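Local coordinates for protein phosphate transporter (Thermotoga maritima MSB8, PDB 6L85) that probably imports phosphate across the cell membrane, driven by sodium ions, as a bacterial relative of the human SLC20 carriers, at residues M27-G32 / L245-V250. Numbering follows the deposited sequence.
Sequences MATAVG and LTSCYV. With NA (sodium ion), chain S.
Thr-29 and Ser-247 share a sodium ion, their hydroxyl oxygens binding it as neighbouring ligands at roughly a right angle. Ser-247 OG binds the metal at 2.4 Å and Thr-29 OG1 at 2.6 Å. The two oxygens stand 3.3 Å apart, Thr-29 OG1 to Ser-247 OG, and are joined by the shared ion rather than by a hydrogen bond. The threonine hydroxyl sits between its own backbone N and carbonyl carbon (chi1 50°), which turns it to the ion, with CG2 beside the backbone N and farther from the metal. Asp-327 OD2 and both OE1 and the backbone O of Gln-243 complete five ligands, the carboxylate probably offsetting the sodium charge. Ser-247 OG also hydrogen-bonds to Ser-26 O, the acceptor Ala-30 N would use in a regular helix; the helix is kinked at Thr-29 and Ala-30, so one buried oxygen serves both metal and backbone.

Van der Waals contacts add to the bridge. Met-27 points its CB away from helix 231-258, but the chain bends at chi2 (-62°) and brings SD back to Ser-247 CB, 3.7 Å away. The Ala-30 methyl lies against the hydroxyl, with CB 3.6 Å from Ser-247 OG.

The segments run nearly antiparallel, their axes 8.8 Å apart at 157°, and bury a modest 171 Å². Helix 320-339 supplies Asp-327 and packs on Thr-246, Tyr-249 and Val-250; helices 38-56 and 304-311 pack around Met-27 and Val-31, the former also touching Cys-248.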
ATOM      1  N   MET B  27      -9.146   7.327  15.061  1.00 33.84           N
ATOM      2  CA  MET B  27     -10.387   6.592  14.833  1.00 41.03           C
ATOM      3  C   MET B  27     -11.603   7.125  15.593  1.00 43.31           C
ATOM      4  O   MET B  27     -12.713   6.676  15.298  1.00 42.22           O
ATOM      5  CB  MET B  27     -10.200   5.102  15.177  1.00 40.99           C
ATOM      6  CG  MET B  27      -9.256   4.361  14.210  1.00 40.54           C
ATOM      7  SD  MET B  27      -9.851   4.342  12.486  1.00 49.67           S
ATOM      8  CE  MET B  27      -8.459   3.589  11.663  1.00 45.61           C
ATOM      9  N   ALA B  28     -11.451   8.059  16.547  1.00 44.53           N
ATOM     10  CA  ALA B  28     -12.612   8.498  17.316  1.00 45.45           C
ATOM     11  C   ALA B  28     -13.637   9.216  16.442  1.00 44.87           C
ATOM     12  O   ALA B  28     -14.832   9.103  16.695  1.00 45.76           O
ATOM     13  CB  ALA B  28     -12.178   9.399  18.475  1.00 48.08           C
ATOM     14  N   THR B  29     -13.204   9.956  15.422  1.00 41.62           N
ATOM     15  CA  THR B  29     -14.165  10.579  14.514  1.00 43.81           C
ATOM     16  C   THR B  29     -15.052   9.526  13.848  1.00 47.73           C
ATOM     17  O   THR B  29     -16.283   9.645  13.854  1.00 45.26           O
ATOM     18  CB  THR B  29     -13.437  11.414  13.454  1.00 43.15           C
ATOM     19  OG1 THR B  29     -12.398  10.630  12.861  1.00 48.22           O
ATOM     20  CG2 THR B  29     -12.806  12.676  14.081  1.00 45.22           C
ATOM     21  N   ALA B  30     -14.436   8.479  13.279  1.00 42.63           N
ATOM     22  CA  ALA B  30     -15.179   7.445  12.562  1.00 48.02           C
ATOM     23  C   ALA B  30     -16.033   6.615  13.512  1.00 43.85           C
ATOM     24  O   ALA B  30     -17.154   6.234  13.169  1.00 43.17           O
ATOM     25  CB  ALA B  30     -14.215   6.530  11.781  1.00 41.70           C
ATOM     26  N   VAL B  31     -15.512   6.320  14.706  1.00 43.75           N
ATOM     27  CA  VAL B  31     -16.265   5.527  15.669  1.00 46.11           C
ATOM     28  C   VAL B  31     -17.431   6.330  16.239  1.00 50.58           C
ATOM     29  O   VAL B  31     -18.523   5.791  16.446  1.00 51.21           O
ATOM     30  CB  VAL B  31     -15.341   5.022  16.788  1.00 44.22           C
ATOM     31  CG1 VAL B  31     -16.185   4.505  17.937  1.00 41.87           C
ATOM     32  CG2 VAL B  31     -14.415   3.930  16.273  1.00 46.89           C
ATOM     33  N   GLY B  32     -17.222   7.627  16.492  1.00 46.17           N
ATOM     34  CA  GLY B  32     -18.256   8.446  17.094  1.00 52.71           C
ATOM     35  C   GLY B  32     -19.410   8.749  16.159  1.00 56.45           C
ATOM     36  O   GLY B  32     -20.545   8.918  16.609  1.00 57.14           O
ATOM     37  N   LEU B 245     -11.806   6.705   5.254  1.00 37.34           N
ATOM     38  CA  LEU B 245     -10.545   6.858   4.545  1.00 41.74           C
ATOM     39  C   LEU B 245      -9.676   7.886   5.249  1.00 43.10           C
ATOM     40  O   LEU B 245      -8.465   7.691   5.444  1.00 34.79           O
ATOM     41  CB  LEU B 245     -10.811   7.291   3.098  1.00 40.50           C
ATOM     42  CG  LEU B 245     -11.541   6.285   2.193  1.00 48.33           C
ATOM     43  CD1 LEU B 245     -11.628   6.818   0.764  1.00 49.64           C
ATOM     44  CD2 LEU B 245     -10.841   4.936   2.215  1.00 53.60           C
ATOM     45  N   THR B 246     -10.295   8.994   5.633  1.00 37.05           N
ATOM     46  CA  THR B 246      -9.531  10.058   6.268  1.00 39.32           C
ATOM     47  C   THR B 246      -9.036   9.631   7.663  1.00 36.96           C
ATOM     48  O   THR B 246      -7.949  10.043   8.101  1.00 37.71           O
ATOM     49  CB  THR B 246     -10.401  11.329   6.235  1.00 42.20           C
ATOM     50  OG1 THR B 246      -9.565  12.477   6.241  1.00 55.93           O
ATOM     51  CG2 THR B 246     -11.394  11.378   7.376  1.00 40.34           C
ATOM     52  N   SER B 247      -9.752   8.716   8.330  1.00 36.07           N
ATOM     53  CA  SER B 247      -9.223   8.146   9.567  1.00 40.14           C
ATOM     54  C   SER B 247      -7.990   7.282   9.299  1.00 42.79           C
ATOM     55  O   SER B 247      -7.036   7.277  10.098  1.00 40.04           O
ATOM     56  CB  SER B 247     -10.302   7.324  10.269  1.00 41.38           C
ATOM     57  OG  SER B 247     -11.038   8.129  11.165  1.00 47.75           O
ATOM     58  N   CYS B 248      -8.002   6.530   8.190  1.00 36.79           N
ATOM     59  CA  CYS B 248      -6.812   5.772   7.796  1.00 37.04           C
ATOM     60  C   CYS B 248      -5.632   6.704   7.567  1.00 34.88           C
ATOM     61  O   CYS B 248      -4.488   6.390   7.927  1.00 34.12           O
ATOM     62  CB  CYS B 248      -7.067   4.981   6.506  1.00 36.45           C
ATOM     63  SG  CYS B 248      -8.310   3.695   6.584  1.00 42.69           S
ATOM     64  N   TYR B 249      -5.892   7.814   6.884  1.00 33.41           N
ATOM     65  CA  TYR B 249      -4.864   8.816   6.631  1.00 37.78           C
ATOM     66  C   TYR B 249      -4.243   9.293   7.950  1.00 38.17           C
ATOM     67  O   TYR B 249      -3.005   9.360   8.088  1.00 38.92           O
ATOM     68  CB  TYR B 249      -5.503   9.960   5.833  1.00 36.34           C
ATOM     69  CG  TYR B 249      -4.593  11.074   5.349  1.00 41.14           C
ATOM     70  CD1 TYR B 249      -3.247  10.861   5.078  1.00 37.31           C
ATOM     71  CD2 TYR B 249      -5.105  12.353   5.153  1.00 41.15           C
ATOM     72  CE1 TYR B 249      -2.440  11.894   4.622  1.00 36.94           C
ATOM     73  CE2 TYR B 249      -4.308  13.395   4.714  1.00 42.26           C
ATOM     74  CZ  TYR B 249      -2.970  13.158   4.442  1.00 44.26           C
ATOM     75  OH  TYR B 249      -2.179  14.202   3.998  1.00 47.11           O
ATOM     76  N   VAL B 250      -5.085   9.536   8.966  1.00 33.70           N
ATOM     77  CA  VAL B 250      -4.519   9.952  10.253  1.00 39.56           C
ATOM     78  C   VAL B 250      -3.685   8.832  10.869  1.00 33.73           C
ATOM     79  O   VAL B 250      -2.600   9.085  11.398  1.00 35.83           O
ATOM     80  CB  VAL B 250      -5.601  10.445  11.240  1.00 41.97           C
ATOM     81  CG1 VAL B 250      -4.941  10.947  12.527  1.00 36.89           C
ATOM     82  CG2 VAL B 250      -6.406  11.562  10.645  1.00 37.67           C
TER
HETATM   83 NA    NA S 504     -12.722   9.695  10.423  1.00 51.35          NA